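Local coordinates for protein ethylbenzene dehydrogenase beta-subunit (Aromatoleum aromaticum, PDB 2IVF) that holds three cubane iron/sulfur clusters and one Fe3-S4 cluster in a ferredoxin-like subunit, and probably relays electrons through them, at residues B[43-46]-B[52-55]; B[66-71]-B[262-267]; B[148-153]-B[224-229]; B[234-239]-B[245-250]. All coordinates share one frame; numbering follows the deposited sequence.

In the fold
Contacts 1, 3 and 4 meet around the iron/sulfur clusters of this subunit; contact 2 touches none of the clusters, though the side chain of Tyr264 lies about 8 Å from one. Contacts 1 and 3, with centres 12 Å apart, share one cubane: Trp53 and Asn54 lie against it, and Cys226 supplies a ligand. Contact 3 also reaches a second cubane through Cys151. Arg235, from contact 4, approaches a third cubane and ties the group together, its NH2 lying 2.9 Å from Asn54 OD1 and its NH1 2.9 Å from Asn227 OD1. Contact 2 joins this core through Tyr68, which takes part in a cation-pi pair with Arg149 of contact 3; its centre is 18 Å from that of contact 3.

Contact 1. Residues B[43-46]-B[52-55]. With SF4 (iron/sulfur cluster), chain U.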
loop_
_atom_site.group_PDB
_atom_site.type_symbol
_atom_site.label_atom_id
_atom_site.label_comp_id
_atom_site.label_asym_id
_atom_site.label_seq_id
_atom_site.Cartn_x
_atom_site.Cartn_y
_atom_site.Cartn_z
ATOM N N THR B 43 6.496 -13.845 -13.720
ATOM C CA THR B 43 6.029 -14.970 -12.910
ATOM C C THR B 43 4.541 -14.972 -12.687
ATOM O O THR B 43 4.061 -15.198 -11.586
ATOM C CB THR B 43 6.807 -15.129 -11.550
ATOM O OG1 THR B 43 6.685 -13.946 -10.752
ATOM C CG2 THR B 43 8.260 -15.382 -11.822
ATOM N N LYS B 44 3.825 -14.786 -13.772
ATOM C CA LYS B 44 2.398 -15.042 -13.819
ATOM C C LYS B 44 2.018 -16.223 -14.720
ATOM O O LYS B 44 0.845 -16.487 -14.936
ATOM C CB LYS B 44 1.669 -13.764 -14.240
ATOM C CG LYS B 44 1.607 -12.796 -13.127
ATOM C CD LYS B 44 1.102 -11.420 -13.543
ATOM C CE LYS B 44 -0.290 -11.405 -14.060
ATOM N NZ LYS B 44 -0.634 -9.995 -14.456
ATOM N N ARG B 45 3.017 -16.912 -15.260
ATOM C CA ARG B 45 2.827 -18.105 -16.061
ATOM C C ARG B 45 2.450 -19.290 -15.176
ATOM O O ARG B 45 2.889 -19.351 -14.032
ATOM C CB ARG B 45 4.141 -18.432 -16.779
ATOM C CG ARG B 45 4.579 -17.371 -17.762
ATOM C CD ARG B 45 5.927 -17.677 -18.358
ATOM N NE ARG B 45 6.983 -17.285 -17.451
ATOM C CZ ARG B 45 7.817 -18.129 -16.851
ATOM N NH1 ARG B 45 7.755 -19.438 -17.082
ATOM N NH2 ARG B 45 8.729 -17.647 -16.032
ATOM N N PRO B 46 1.615 -20.217 -15.674
ATOM C CA PRO B 46 1.293 -21.425 -14.885
ATOM C C PRO B 46 2.555 -22.120 -14.375
ATOM O O PRO B 46 3.509 -22.323 -15.131
ATOM C CB PRO B 46 0.531 -22.313 -15.882
ATOM C CG PRO B 46 -0.020 -21.371 -16.891
ATOM C CD PRO B 46 0.896 -20.195 -16.961
ATOM N N ARG B 52 8.604 -15.739 -6.166
ATOM C CA ARG B 52 8.919 -14.326 -5.966
ATOM C C ARG B 52 10.396 -14.175 -6.142
ATOM O O ARG B 52 11.168 -14.137 -5.177
ATOM C CB ARG B 52 8.454 -13.841 -4.576
ATOM C CG ARG B 52 6.969 -13.616 -4.493
ATOM C CD ARG B 52 6.248 -14.904 -4.105
ATOM N NE ARG B 52 4.805 -14.691 -3.972
ATOM C CZ ARG B 52 3.968 -15.626 -3.570
ATOM N NH1 ARG B 52 4.413 -16.838 -3.309
ATOM N NH2 ARG B 52 2.678 -15.372 -3.437
ATOM N N TRP B 53 10.796 -14.131 -7.404
ATOM C CA TRP B 53 12.213 -14.037 -7.753
ATOM C C TRP B 53 12.779 -12.800 -7.093
ATOM O O TRP B 53 13.858 -12.851 -6.553
ATOM C CB TRP B 53 12.433 -13.959 -9.240
ATOM C CG TRP B 53 12.017 -15.133 -10.043
ATOM C CD1 TRP B 53 11.710 -16.399 -9.607
ATOM C CD2 TRP B 53 11.967 -15.183 -11.474
ATOM N NE1 TRP B 53 11.460 -17.202 -10.666
ATOM C CE2 TRP B 53 11.620 -16.496 -11.829
ATOM C CE3 TRP B 53 12.202 -14.240 -12.488
ATOM C CZ2 TRP B 53 11.439 -16.882 -13.143
ATOM C CZ3 TRP B 53 12.068 -14.621 -13.778
ATOM C CH2 TRP B 53 11.696 -15.942 -14.111
ATOM N N ASN B 54 12.029 -11.697 -7.105
ATOM C CA ASN B 54 12.314 -10.590 -6.246
ATOM C C ASN B 54 11.381 -10.742 -5.081
ATOM O O ASN B 54 10.149 -10.835 -5.254
ATOM C CB ASN B 54 12.063 -9.230 -6.896
ATOM C CG ASN B 54 12.338 -8.105 -5.931
ATOM O OD1 ASN B 54 13.366 -7.463 -6.015
ATOM N ND2 ASN B 54 11.427 -7.896 -4.954
ATOM N N ASN B 55 11.974 -10.854 -3.900
ATOM C CA ASN B 55 11.184 -11.020 -2.702
ATOM C C ASN B 55 11.561 -9.989 -1.652
ATOM O O ASN B 55 12.714 -9.569 -1.562
ATOM C CB ASN B 55 11.303 -12.438 -2.135
ATOM C CG ASN B 55 12.700 -12.893 -2.006
ATOM O OD1 ASN B 55 13.267 -13.481 -2.961
ATOM N ND2 ASN B 55 13.267 -12.706 -0.851
HETATM FE FE1 SF4 U . 15.509 -10.796 -11.357
HETATM FE FE2 SF4 U . 12.913 -10.388 -11.394
HETATM FE FE3 SF4 U . 14.556 -8.426 -10.568
HETATM FE FE4 SF4 U . 14.478 -9.015 -13.193
HETATM S S1 SF4 U . 12.765 -8.136 -11.946
HETATM S S2 SF4 U . 16.369 -8.774 -11.947
HETATM S S3 SF4 U . 14.112 -11.314 -13.134
HETATM S S4 SF4 U . 14.178 -10.498 -9.543
HETATM O O HOH W 1 8.876 -12.982 -9.417
#
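Thr43 lays its methyl on the indole of Trp53. Trp53 CB starts close to the cluster, 3.9 Å from S4. The indole then swings beside the backbone N (chi1 -64°), and its edge and one face meet different partners. CE3, on the ring's edge, approaches cluster S3 at 3.6 Å. Over one face sits Thr43 CG2, 3.5 Å from CE2, a CH-pi contact with the methyl 19° off the normal of the six-membered ring. CH2, at the far end of the indole, lies in the guanidinium plane of Arg45, 3.9 Å from NH2, the two planes 52° apart; that NH2 is held by Trp42 O and a salt bridge to Glu209. On the threonine's side of the ring, one water joins Thr43 OG1 (2.7 Å) to Trp53 N (3.0 Å), and OG1 also bonds to Met51 O. The indole, edge to the cluster and one face on a loop methyl, lines one side of a cubane pocket in this ferredoxin-like subunit.

Contact 2. Residues B[66-71]-B[262-267]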
loop_
_atom_site.group_PDB
_atom_site.type_symbol
_atom_site.label_atom_id
_atom_site.label_comp_id
_atom_site.label_asym_id
_atom_site.label_seq_id
_atom_site.Cartn_x
_atom_site.Cartn_y
_atom_site.Cartn_z
ATOM N N ARG B 66 10.462 -19.453 3.447
ATOM C CA ARG B 66 10.447 -19.680 4.876
ATOM C C ARG B 66 11.653 -20.487 5.364
ATOM O O ARG B 66 11.903 -21.590 4.904
ATOM C CB ARG B 66 9.180 -20.416 5.258
ATOM C CG ARG B 66 8.984 -20.556 6.770
ATOM C CD ARG B 66 7.626 -21.101 7.112
ATOM N NE ARG B 66 7.275 -22.344 6.440
ATOM C CZ ARG B 66 6.176 -23.054 6.697
ATOM N NH1 ARG B 66 5.310 -22.679 7.655
ATOM N NH2 ARG B 66 5.961 -24.184 6.038
ATOM N N ASP B 67 12.359 -19.903 6.327
ATOM C CA ASP B 67 13.461 -20.504 7.006
ATOM C C ASP B 67 14.528 -20.919 6.028
ATOM O O ASP B 67 15.173 -21.898 6.254
ATOM C CB ASP B 67 12.996 -21.677 7.884
ATOM C CG ASP B 67 12.251 -21.209 9.135
ATOM O OD1 ASP B 67 12.456 -20.065 9.550
ATOM O OD2 ASP B 67 11.474 -21.990 9.707
ATOM N N TYR B 68 14.728 -20.163 4.952
ATOM C CA TYR B 68 15.773 -20.515 3.947
ATOM C C TYR B 68 17.170 -20.672 4.568
ATOM O O TYR B 68 18.040 -21.442 4.084
ATOM C CB TYR B 68 15.803 -19.464 2.834
ATOM C CG TYR B 68 16.639 -18.217 3.081
ATOM C CD1 TYR B 68 16.110 -17.089 3.686
ATOM C CD2 TYR B 68 17.980 -18.180 2.707
ATOM C CE1 TYR B 68 16.871 -15.951 3.898
ATOM C CE2 TYR B 68 18.750 -17.075 2.905
ATOM C CZ TYR B 68 18.201 -15.945 3.495
ATOM O OH TYR B 68 19.005 -14.869 3.668
ATOM N N GLU B 69 17.391 -19.923 5.646
ATOM C CA GLU B 69 18.685 -19.912 6.369
ATOM C C GLU B 69 18.893 -21.171 7.145
ATOM O O GLU B 69 19.994 -21.395 7.676
ATOM C CB GLU B 69 18.776 -18.671 7.309
ATOM C CG GLU B 69 18.737 -17.386 6.585
ATOM C CD GLU B 69 18.476 -16.149 7.462
ATOM O OE1 GLU B 69 17.498 -16.179 8.202
ATOM O OE2 GLU B 69 19.238 -15.142 7.382
ATOM N N ARG B 70 17.858 -22.008 7.225
ATOM C CA ARG B 70 17.985 -23.324 7.847
ATOM C C ARG B 70 18.024 -24.467 6.835
ATOM O O ARG B 70 18.053 -25.611 7.235
ATOM C CB ARG B 70 16.803 -23.572 8.778
ATOM C CG ARG B 70 16.624 -22.491 9.817
ATOM C CD ARG B 70 16.036 -23.049 11.089
ATOM N NE ARG B 70 16.479 -22.209 12.207
ATOM C CZ ARG B 70 15.672 -21.581 13.069
ATOM N NH1 ARG B 70 14.339 -21.702 12.990
ATOM N NH2 ARG B 70 16.211 -20.831 14.035
ATOM N N LYS B 71 18.002 -24.172 5.550
ATOM C CA LYS B 71 17.776 -25.203 4.553
ATOM C C LYS B 71 19.044 -25.674 3.813
ATOM O O LYS B 71 18.964 -26.351 2.773
ATOM C CB LYS B 71 16.646 -24.806 3.633
ATOM C CG LYS B 71 15.278 -24.805 4.363
ATOM C CD LYS B 71 14.136 -24.474 3.398
ATOM C CE LYS B 71 12.777 -24.799 3.995
ATOM N NZ LYS B 71 12.656 -24.406 5.396
ATOM N N ALA B 262 27.820 -14.067 3.001
ATOM C CA ALA B 262 29.027 -14.447 2.261
ATOM C C ALA B 262 29.621 -15.759 2.791
ATOM O O ALA B 262 30.379 -16.441 2.064
ATOM C CB ALA B 262 30.050 -13.342 2.342
ATOM N N GLU B 263 29.329 -16.090 4.062
ATOM C CA GLU B 263 29.827 -17.339 4.656
ATOM C C GLU B 263 29.245 -18.583 4.006
ATOM O O GLU B 263 29.764 -19.667 4.208
ATOM C CB GLU B 263 29.643 -17.419 6.176
ATOM C CG GLU B 263 28.239 -17.643 6.661
ATOM C CD GLU B 263 27.372 -16.397 6.626
ATOM O OE1 GLU B 263 27.802 -15.323 6.134
ATOM O OE2 GLU B 263 26.240 -16.487 7.133
ATOM N N TYR B 264 28.187 -18.419 3.223
ATOM C CA TYR B 264 27.660 -19.508 2.413
ATOM C C TYR B 264 28.548 -19.916 1.241
ATOM O O TYR B 264 28.275 -20.948 0.577
ATOM C CB TYR B 264 26.259 -19.183 1.912
ATOM C CG TYR B 264 25.179 -18.990 2.956
ATOM C CD1 TYR B 264 25.370 -19.291 4.301
ATOM C CD2 TYR B 264 23.942 -18.546 2.581
ATOM C CE1 TYR B 264 24.343 -19.111 5.229
ATOM C CE2 TYR B 264 22.932 -18.364 3.487
ATOM C CZ TYR B 264 23.129 -18.658 4.810
ATOM O OH TYR B 264 22.080 -18.444 5.697
ATOM N N GLY B 265 29.617 -19.155 0.990
ATOM C CA GLY B 265 30.694 -19.605 0.101
ATOM C C GLY B 265 30.506 -19.395 -1.388
ATOM O O GLY B 265 31.342 -19.845 -2.187
ATOM N N THR B 266 29.457 -18.682 -1.772
ATOM C CA THR B 266 29.112 -18.555 -3.174
ATOM C C THR B 266 29.573 -17.259 -3.838
ATOM O O THR B 266 29.509 -17.162 -5.052
ATOM C CB THR B 266 27.596 -18.676 -3.392
ATOM O OG1 THR B 266 26.914 -17.526 -2.871
ATOM C CG2 THR B 266 27.051 -19.950 -2.720
ATOM N N GLY B 267 30.060 -16.288 -3.073
ATOM C CA GLY B 267 30.465 -15.018 -3.671
ATOM C C GLY B 267 29.286 -14.299 -4.307
ATOM O O GLY B 267 29.263 -14.019 -5.513
HETATM O O HOH W 2 22.327 -19.254 8.087
#
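Two short 3-10 turns, 68-70 and 262-264, face each other here, each in a loop between strands of the iron/sulfur subunit and separated by about 190 residues of chain. Tyr264 is the bridge. Its ring leaves the second turn with CG beside the backbone N (chi1 -63°), which sends the phenol across to the first turn. There the hydroxyl rests against the aliphatic part of Glu69: OH is 3.6 Å from CG and 3.7 Å from CB. The two side chains cross at about a right angle, with carboxylate and phenol planes 86° apart. The carboxylate is engaged elsewhere, OE2 bonding to His261 NE2. That histidine also stacks its ring on Tyr264, and so serves both sides of the contact.

Tyr68 adds a looser apolar touch. Its CE2 comes 4.4 Å from CE2 of Tyr264, at the edge of the latter ring, and the Tyr68 ring carries Glu69 CG over one face. Backbone bonds shape each turn: Arg70 N to Asp67 O in the first, Gly265 N to Ala262 O in the second. Lys71 NZ reaches back to bond Arg66 O at 3.0 Å, linking the two ends of the segment. Between the turns a water in the plane of the Tyr264 ring, at its edge, lies 2.5 Å from Tyr264 OH and donates to Glu69 O at 3.2 Å.

Contact 3. Residues B[148-153]-B[224-229]. With SF4 (iron/sulfur cluster), chain U; SF4 (iron/sulfur cluster), chain S.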
loop_
_atom_site.group_PDB
_atom_site.type_symbol
_atom_site.label_atom_id
_atom_site.label_comp_id
_atom_site.label_asym_id
_atom_site.label_seq_id
_atom_site.Cartn_x
_atom_site.Cartn_y
_atom_site.Cartn_z
ATOM N N ALA B 148 14.997 -6.871 0.817
ATOM C CA ALA B 148 14.802 -7.262 -0.563
ATOM C C ALA B 148 15.891 -8.185 -1.001
ATOM O O ALA B 148 17.085 -7.984 -0.691
ATOM C CB ALA B 148 14.722 -6.018 -1.509
ATOM N N ARG B 149 15.487 -9.214 -1.731
ATOM C CA ARG B 149 16.398 -10.223 -2.169
ATOM C C ARG B 149 16.004 -10.728 -3.548
ATOM O O ARG B 149 14.821 -10.769 -3.893
ATOM C CB ARG B 149 16.422 -11.391 -1.189
ATOM C CG ARG B 149 16.995 -11.052 0.195
ATOM C CD ARG B 149 16.820 -12.179 1.148
ATOM N NE ARG B 149 17.519 -13.293 0.541
ATOM C CZ ARG B 149 17.058 -14.522 0.400
ATOM N NH1 ARG B 149 15.891 -14.879 0.872
ATOM N NH2 ARG B 149 17.796 -15.417 -0.243
ATOM N N MET B 150 17.003 -11.145 -4.297
ATOM C CA MET B 150 16.795 -11.823 -5.563
ATOM C C MET B 150 17.917 -12.844 -5.677
ATOM O O MET B 150 18.678 -13.044 -4.720
ATOM C CB MET B 150 16.893 -10.841 -6.751
ATOM C CG MET B 150 16.144 -9.563 -6.628
ATOM S SD MET B 150 17.030 -8.207 -5.815
ATOM C CE MET B 150 18.113 -7.712 -7.189
ATOM N N CYS B 151 18.079 -13.445 -6.850
ATOM C CA CYS B 151 19.242 -14.307 -7.058
ATOM C C CYS B 151 20.458 -13.396 -7.053
ATOM O O CYS B 151 20.432 -12.304 -7.612
ATOM C CB CYS B 151 19.168 -15.103 -8.347
ATOM S SG CYS B 151 20.749 -15.768 -8.913
ATOM N N ASN B 152 21.526 -13.867 -6.419
ATOM C CA ASN B 152 22.736 -13.097 -6.262
ATOM C C ASN B 152 23.694 -13.196 -7.449
ATOM O O ASN B 152 24.729 -12.563 -7.432
ATOM C CB ASN B 152 23.432 -13.504 -4.935
ATOM C CG ASN B 152 22.557 -13.266 -3.751
ATOM O OD1 ASN B 152 22.245 -12.106 -3.437
ATOM N ND2 ASN B 152 22.047 -14.335 -3.152
ATOM N N HIS B 153 23.379 -14.012 -8.457
ATOM C CA HIS B 153 24.261 -14.223 -9.597
ATOM C C HIS B 153 25.685 -14.386 -9.191
ATOM O O HIS B 153 26.615 -13.722 -9.684
ATOM C CB HIS B 153 24.031 -13.153 -10.654
ATOM C CG HIS B 153 22.630 -13.151 -11.132
ATOM N ND1 HIS B 153 22.169 -14.056 -12.069
ATOM C CD2 HIS B 153 21.545 -12.454 -10.716
ATOM C CE1 HIS B 153 20.877 -13.871 -12.251
ATOM N NE2 HIS B 153 20.476 -12.897 -11.453
ATOM N N ASN B 224 16.995 -3.653 -15.062
ATOM C CA ASN B 224 16.096 -4.689 -14.571
ATOM C C ASN B 224 14.967 -4.082 -13.780
ATOM O O ASN B 224 15.141 -3.052 -13.136
ATOM C CB ASN B 224 16.867 -5.701 -13.763
ATOM C CG ASN B 224 17.593 -5.080 -12.594
ATOM O OD1 ASN B 224 18.303 -4.104 -12.760
ATOM N ND2 ASN B 224 17.445 -5.675 -11.411
ATOM N N ALA B 225 13.803 -4.721 -13.822
ATOM C CA ALA B 225 12.555 -4.098 -13.394
ATOM C C ALA B 225 12.528 -3.832 -11.872
ATOM O O ALA B 225 11.972 -2.815 -11.389
ATOM C CB ALA B 225 11.370 -4.992 -13.813
ATOM N N CYS B 226 13.062 -4.761 -11.097
ATOM C CA CYS B 226 12.994 -4.619 -9.630
ATOM C C CYS B 226 13.850 -3.469 -9.129
ATOM O O CYS B 226 13.553 -2.862 -8.099
ATOM C CB CYS B 226 13.290 -5.950 -8.939
ATOM S SG CYS B 226 14.932 -6.551 -9.315
ATOM N N ASN B 227 14.929 -3.186 -9.864
ATOM C CA ASN B 227 15.743 -2.027 -9.619
ATOM C C ASN B 227 15.119 -0.741 -10.150
ATOM O O ASN B 227 15.113 0.258 -9.469
ATOM C CB ASN B 227 17.119 -2.228 -10.222
ATOM C CG ASN B 227 17.979 -3.155 -9.426
ATOM O OD1 ASN B 227 17.712 -3.420 -8.232
ATOM N ND2 ASN B 227 19.079 -3.609 -10.044
ATOM N N ARG B 228 14.623 -0.772 -11.392
ATOM C CA ARG B 228 14.143 0.414 -12.028
ATOM C C ARG B 228 12.862 0.886 -11.340
ATOM O O ARG B 228 12.719 2.063 -11.114
ATOM C CB ARG B 228 13.862 0.215 -13.510
ATOM C CG ARG B 228 13.546 1.531 -14.222
ATOM C CD ARG B 228 13.313 1.329 -15.736
ATOM N NE ARG B 228 12.911 2.612 -16.333
ATOM C CZ ARG B 228 11.695 3.131 -16.202
ATOM N NH1 ARG B 228 10.745 2.454 -15.569
ATOM N NH2 ARG B 228 11.438 4.330 -16.690
ATOM N N GLN B 229 11.989 -0.043 -10.980
ATOM C CA GLN B 229 10.675 0.313 -10.423
ATOM C C GLN B 229 10.571 0.608 -8.925
ATOM O O GLN B 229 9.479 0.844 -8.398
ATOM C CB GLN B 229 9.649 -0.746 -10.807
ATOM C CG GLN B 229 9.445 -0.825 -12.341
ATOM C CD GLN B 229 8.281 -1.673 -12.770
ATOM O OE1 GLN B 229 8.465 -2.656 -13.463
ATOM N NE2 GLN B 229 7.061 -1.324 -12.306
HETATM FE FE1 SF4 U . 15.509 -10.796 -11.357
HETATM FE FE2 SF4 U . 12.913 -10.388 -11.394
HETATM FE FE3 SF4 U . 14.556 -8.426 -10.568
HETATM FE FE4 SF4 U . 14.478 -9.015 -13.193
HETATM S S1 SF4 U . 12.765 -8.136 -11.946
HETATM S S2 SF4 U . 16.369 -8.774 -11.947
HETATM S S3 SF4 U . 14.112 -11.314 -13.134
HETATM S S4 SF4 U . 14.178 -10.498 -9.543
HETATM FE FE1 SF4 S . 21.554 -19.334 -5.588
HETATM FE FE2 SF4 S . 22.759 -19.932 -7.849
HETATM FE FE3 SF4 S . 23.774 -17.958 -6.235
HETATM FE FE4 SF4 S . 21.425 -17.516 -7.581
HETATM S S1 SF4 S . 23.518 -17.854 -8.504
HETATM S S2 SF4 S . 21.860 -17.099 -5.353
HETATM S S3 SF4 S . 20.537 -19.600 -7.603
HETATM S S4 SF4 S . 23.677 -20.210 -5.756
#
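Met150 and Cys226 meet sulfur to methyl, the van der Waals part of this contact: Met150 CE lies 4.0 Å from Cys226 SG. The methionine chain bends at both chi2 (88°) and chi3 (77°), which folds the methyl round to the cysteine while CG stays against the cluster, 3.6 Å from its S4. The same methyl also comes within 4.4 Å of Asn227 OD1, an oxygen that accepts from Arg235 NH1.

Metal bonds form the second kind. Cys226 SG binds FE3 of the cubane that Met150 touches, at 2.3 Å, and Cys151 SG binds FE4 of another cubane at the same length. Consecutive residues of one loop therefore serve two clusters, Met150 packing on one and Cys151 ligating the next. This belongs to the dicluster ferredoxin fold, in which cysteines from separate parts of the chain share out neighbouring cubanes; Cys226 stands at the start of helix 225-228, and Cys151 follows strand 141-149.

Polar contacts are the third. His153 N donates to the ligand sulfur Cys151 SG at 3.2 Å and 164°, a nearly straight bond that would tend to draw charge from the thiolate, and the imidazole of His153 lies with one face over that same sulfur. Beside the first cubane, Asn224 ND2 approaches S2 at 3.3 Å, while its OD1 accepts a weak bond from Asn227 ND2, which also bonds to Thr21 OG1.

Contact 4. Residues B[234-239]-B[245-250]; sequences VRAFGY and SHVHKL. With SF4 (iron/sulfur cluster), chain T.
The OG of Ser245, the N-cap residue of helix 246-253, is gripped from two directions: His248 N donates to it at 3.0 Å and 161°, and it is also hydrogen-bonded to Asp242 O. From the strand, Tyr239 O lies 3.5 Å from the same oxygen. A water bridges strand and helix, donating to Phe237 O at 2.8 Å and accepting from Val247 N at 3.0 Å. The helix packs over strand 235-239, an outer strand of a mixed sheet, with the axes of 235-239 and 246-250 97° apart and 7.4 Å at closest approach. Val247 is the main apolar tooth. Its CG1 lies 3.4 Å from Phe237 N and against Ala236 CB, while CG2 settles on the main chain of Gly238, 3.7 Å from its C, at backbone angles suited to glycine. Ala236 CB also meets His246 CB. Phe237 points away from the helix, and its ring packs on Asn224 and Asn227. Arg235 NE lies 3.3 Å from cubane S4, the sulfur at the guanidinium edge, in its plane.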
loop_
_atom_site.group_PDB
_atom_site.type_symbol
_atom_site.label_atom_id
_atom_site.label_comp_id
_atom_site.label_asym_id
_atom_site.label_seq_id
_atom_site.Cartn_x
_atom_site.Cartn_y
_atom_site.Cartn_z
ATOM N N VAL B 234 16.207 2.925 -3.749
ATOM C CA VAL B 234 17.041 2.085 -2.895
ATOM C C VAL B 234 18.110 1.356 -3.677
ATOM O O VAL B 234 19.111 0.910 -3.122
ATOM C CB VAL B 234 16.047 1.064 -2.291
ATOM C CG1 VAL B 234 16.650 -0.196 -1.818
ATOM C CG2 VAL B 234 15.133 1.798 -1.335
ATOM N N ARG B 235 17.857 1.195 -4.968
ATOM C CA ARG B 235 18.535 0.221 -5.783
ATOM C C ARG B 235 19.529 0.893 -6.725
ATOM O O ARG B 235 19.206 1.870 -7.365
ATOM C CB ARG B 235 17.519 -0.486 -6.650
ATOM C CG ARG B 235 16.390 -1.207 -5.959
ATOM C CD ARG B 235 16.878 -2.370 -5.254
ATOM N NE ARG B 235 15.775 -3.195 -4.810
ATOM C CZ ARG B 235 15.428 -4.376 -5.338
ATOM N NH1 ARG B 235 16.061 -4.900 -6.366
ATOM N NH2 ARG B 235 14.420 -5.043 -4.806
ATOM N N ALA B 236 20.734 0.376 -6.808
ATOM C CA ALA B 236 21.635 0.741 -7.868
ATOM C C ALA B 236 22.082 -0.509 -8.599
ATOM O O ALA B 236 22.075 -1.619 -8.056
ATOM C CB ALA B 236 22.868 1.531 -7.301
ATOM N N PHE B 237 22.497 -0.312 -9.841
ATOM C CA PHE B 237 22.691 -1.418 -10.733
ATOM C C PHE B 237 23.830 -1.074 -11.670
ATOM O O PHE B 237 23.980 0.072 -12.095
ATOM C CB PHE B 237 21.436 -1.636 -11.590
ATOM C CG PHE B 237 21.544 -2.812 -12.532
ATOM C CD1 PHE B 237 21.742 -4.077 -12.043
ATOM C CD2 PHE B 237 21.430 -2.649 -13.919
ATOM C CE1 PHE B 237 21.831 -5.175 -12.922
ATOM C CE2 PHE B 237 21.496 -3.733 -14.785
ATOM C CZ PHE B 237 21.706 -4.980 -14.301
ATOM N N GLY B 238 24.612 -2.080 -12.019
ATOM C CA GLY B 238 25.620 -1.884 -13.032
ATOM C C GLY B 238 26.678 -2.946 -12.991
ATOM O O GLY B 238 26.540 -3.903 -12.261
ATOM N N TYR B 239 27.750 -2.726 -13.748
ATOM C CA TYR B 239 28.902 -3.630 -13.766
ATOM C C TYR B 239 29.851 -3.281 -12.631
ATOM O O TYR B 239 30.255 -2.129 -12.465
ATOM C CB TYR B 239 29.649 -3.532 -15.061
ATOM C CG TYR B 239 28.871 -4.055 -16.238
ATOM C CD1 TYR B 239 28.725 -5.438 -16.463
ATOM C CD2 TYR B 239 28.284 -3.191 -17.126
ATOM C CE1 TYR B 239 28.025 -5.910 -17.566
ATOM C CE2 TYR B 239 27.605 -3.657 -18.237
ATOM C CZ TYR B 239 27.484 -4.996 -18.455
ATOM O OH TYR B 239 26.773 -5.401 -19.556
ATOM N N SER B 245 30.402 3.812 -11.851
ATOM C CA SER B 245 29.048 3.441 -11.466
ATOM C C SER B 245 28.854 3.604 -9.975
ATOM O O SER B 245 29.817 3.443 -9.210
ATOM C CB SER B 245 28.766 1.979 -11.848
ATOM O OG SER B 245 29.603 1.031 -11.181
ATOM N N HIS B 246 27.622 3.876 -9.560
ATOM C CA HIS B 246 27.248 3.745 -8.164
ATOM C C HIS B 246 27.633 2.423 -7.553
ATOM O O HIS B 246 28.156 2.379 -6.436
ATOM C CB HIS B 246 25.745 3.968 -7.950
ATOM C CG HIS B 246 25.351 5.393 -8.094
ATOM N ND1 HIS B 246 26.068 6.253 -8.889
ATOM C CD2 HIS B 246 24.331 6.114 -7.567
ATOM C CE1 HIS B 246 25.535 7.462 -8.812
ATOM N NE2 HIS B 246 24.485 7.405 -8.019
ATOM N N VAL B 247 27.382 1.326 -8.258
ATOM C CA VAL B 247 27.644 0.033 -7.636
ATOM C C VAL B 247 29.146 -0.128 -7.352
ATOM O O VAL B 247 29.530 -0.569 -6.295
ATOM C CB VAL B 247 27.030 -1.168 -8.423
ATOM C CG1 VAL B 247 25.506 -1.081 -8.413
ATOM C CG2 VAL B 247 27.553 -1.250 -9.841
ATOM N N HIS B 248 29.996 0.228 -8.286
ATOM C CA HIS B 248 31.413 0.129 -8.026
ATOM C C HIS B 248 31.833 0.999 -6.854
ATOM O O HIS B 248 32.589 0.554 -5.976
ATOM C CB HIS B 248 32.228 0.554 -9.224
ATOM C CG HIS B 248 33.677 0.425 -8.966
ATOM N ND1 HIS B 248 34.356 -0.747 -9.186
ATOM C CD2 HIS B 248 34.571 1.301 -8.457
ATOM C CE1 HIS B 248 35.626 -0.575 -8.857
ATOM N NE2 HIS B 248 35.776 0.655 -8.399
ATOM N N LYS B 249 31.292 2.221 -6.800
ATOM C CA LYS B 249 31.658 3.193 -5.750
ATOM C C LYS B 249 31.220 2.781 -4.349
ATOM O O LYS B 249 31.933 3.000 -3.370
ATOM C CB LYS B 249 31.112 4.570 -6.105
ATOM C CG LYS B 249 31.884 5.205 -7.240
ATOM C CD LYS B 249 31.215 6.489 -7.716
ATOM C CE LYS B 249 31.877 7.037 -9.010
ATOM N NZ LYS B 249 31.046 8.119 -9.528
ATOM N N LEU B 250 30.079 2.146 -4.258
ATOM C CA LEU B 250 29.545 1.676 -2.968
ATOM C C LEU B 250 30.119 0.362 -2.492
ATOM O O LEU B 250 30.365 0.212 -1.276
ATOM C CB LEU B 250 28.030 1.587 -3.050
ATOM C CG LEU B 250 27.307 2.919 -3.308
ATOM C CD1 LEU B 250 25.851 2.686 -3.520
ATOM C CD2 LEU B 250 27.528 4.032 -2.214
HETATM FE FE1 SF4 T . 12.218 -1.692 -0.833
HETATM FE FE2 SF4 T . 11.409 -3.031 -3.084
HETATM FE FE3 SF4 T . 12.320 -0.503 -3.202
HETATM FE FE4 SF4 T . 9.873 -0.899 -2.125
HETATM S S1 SF4 T . 10.465 -1.317 -4.258
HETATM S S2 SF4 T . 11.541 0.451 -1.320
HETATM S S3 SF4 T . 10.279 -2.895 -1.091
HETATM S S4 SF4 T . 13.523 -2.375 -2.560
HETATM O O HOH W 3 25.634 1.707 -10.604
#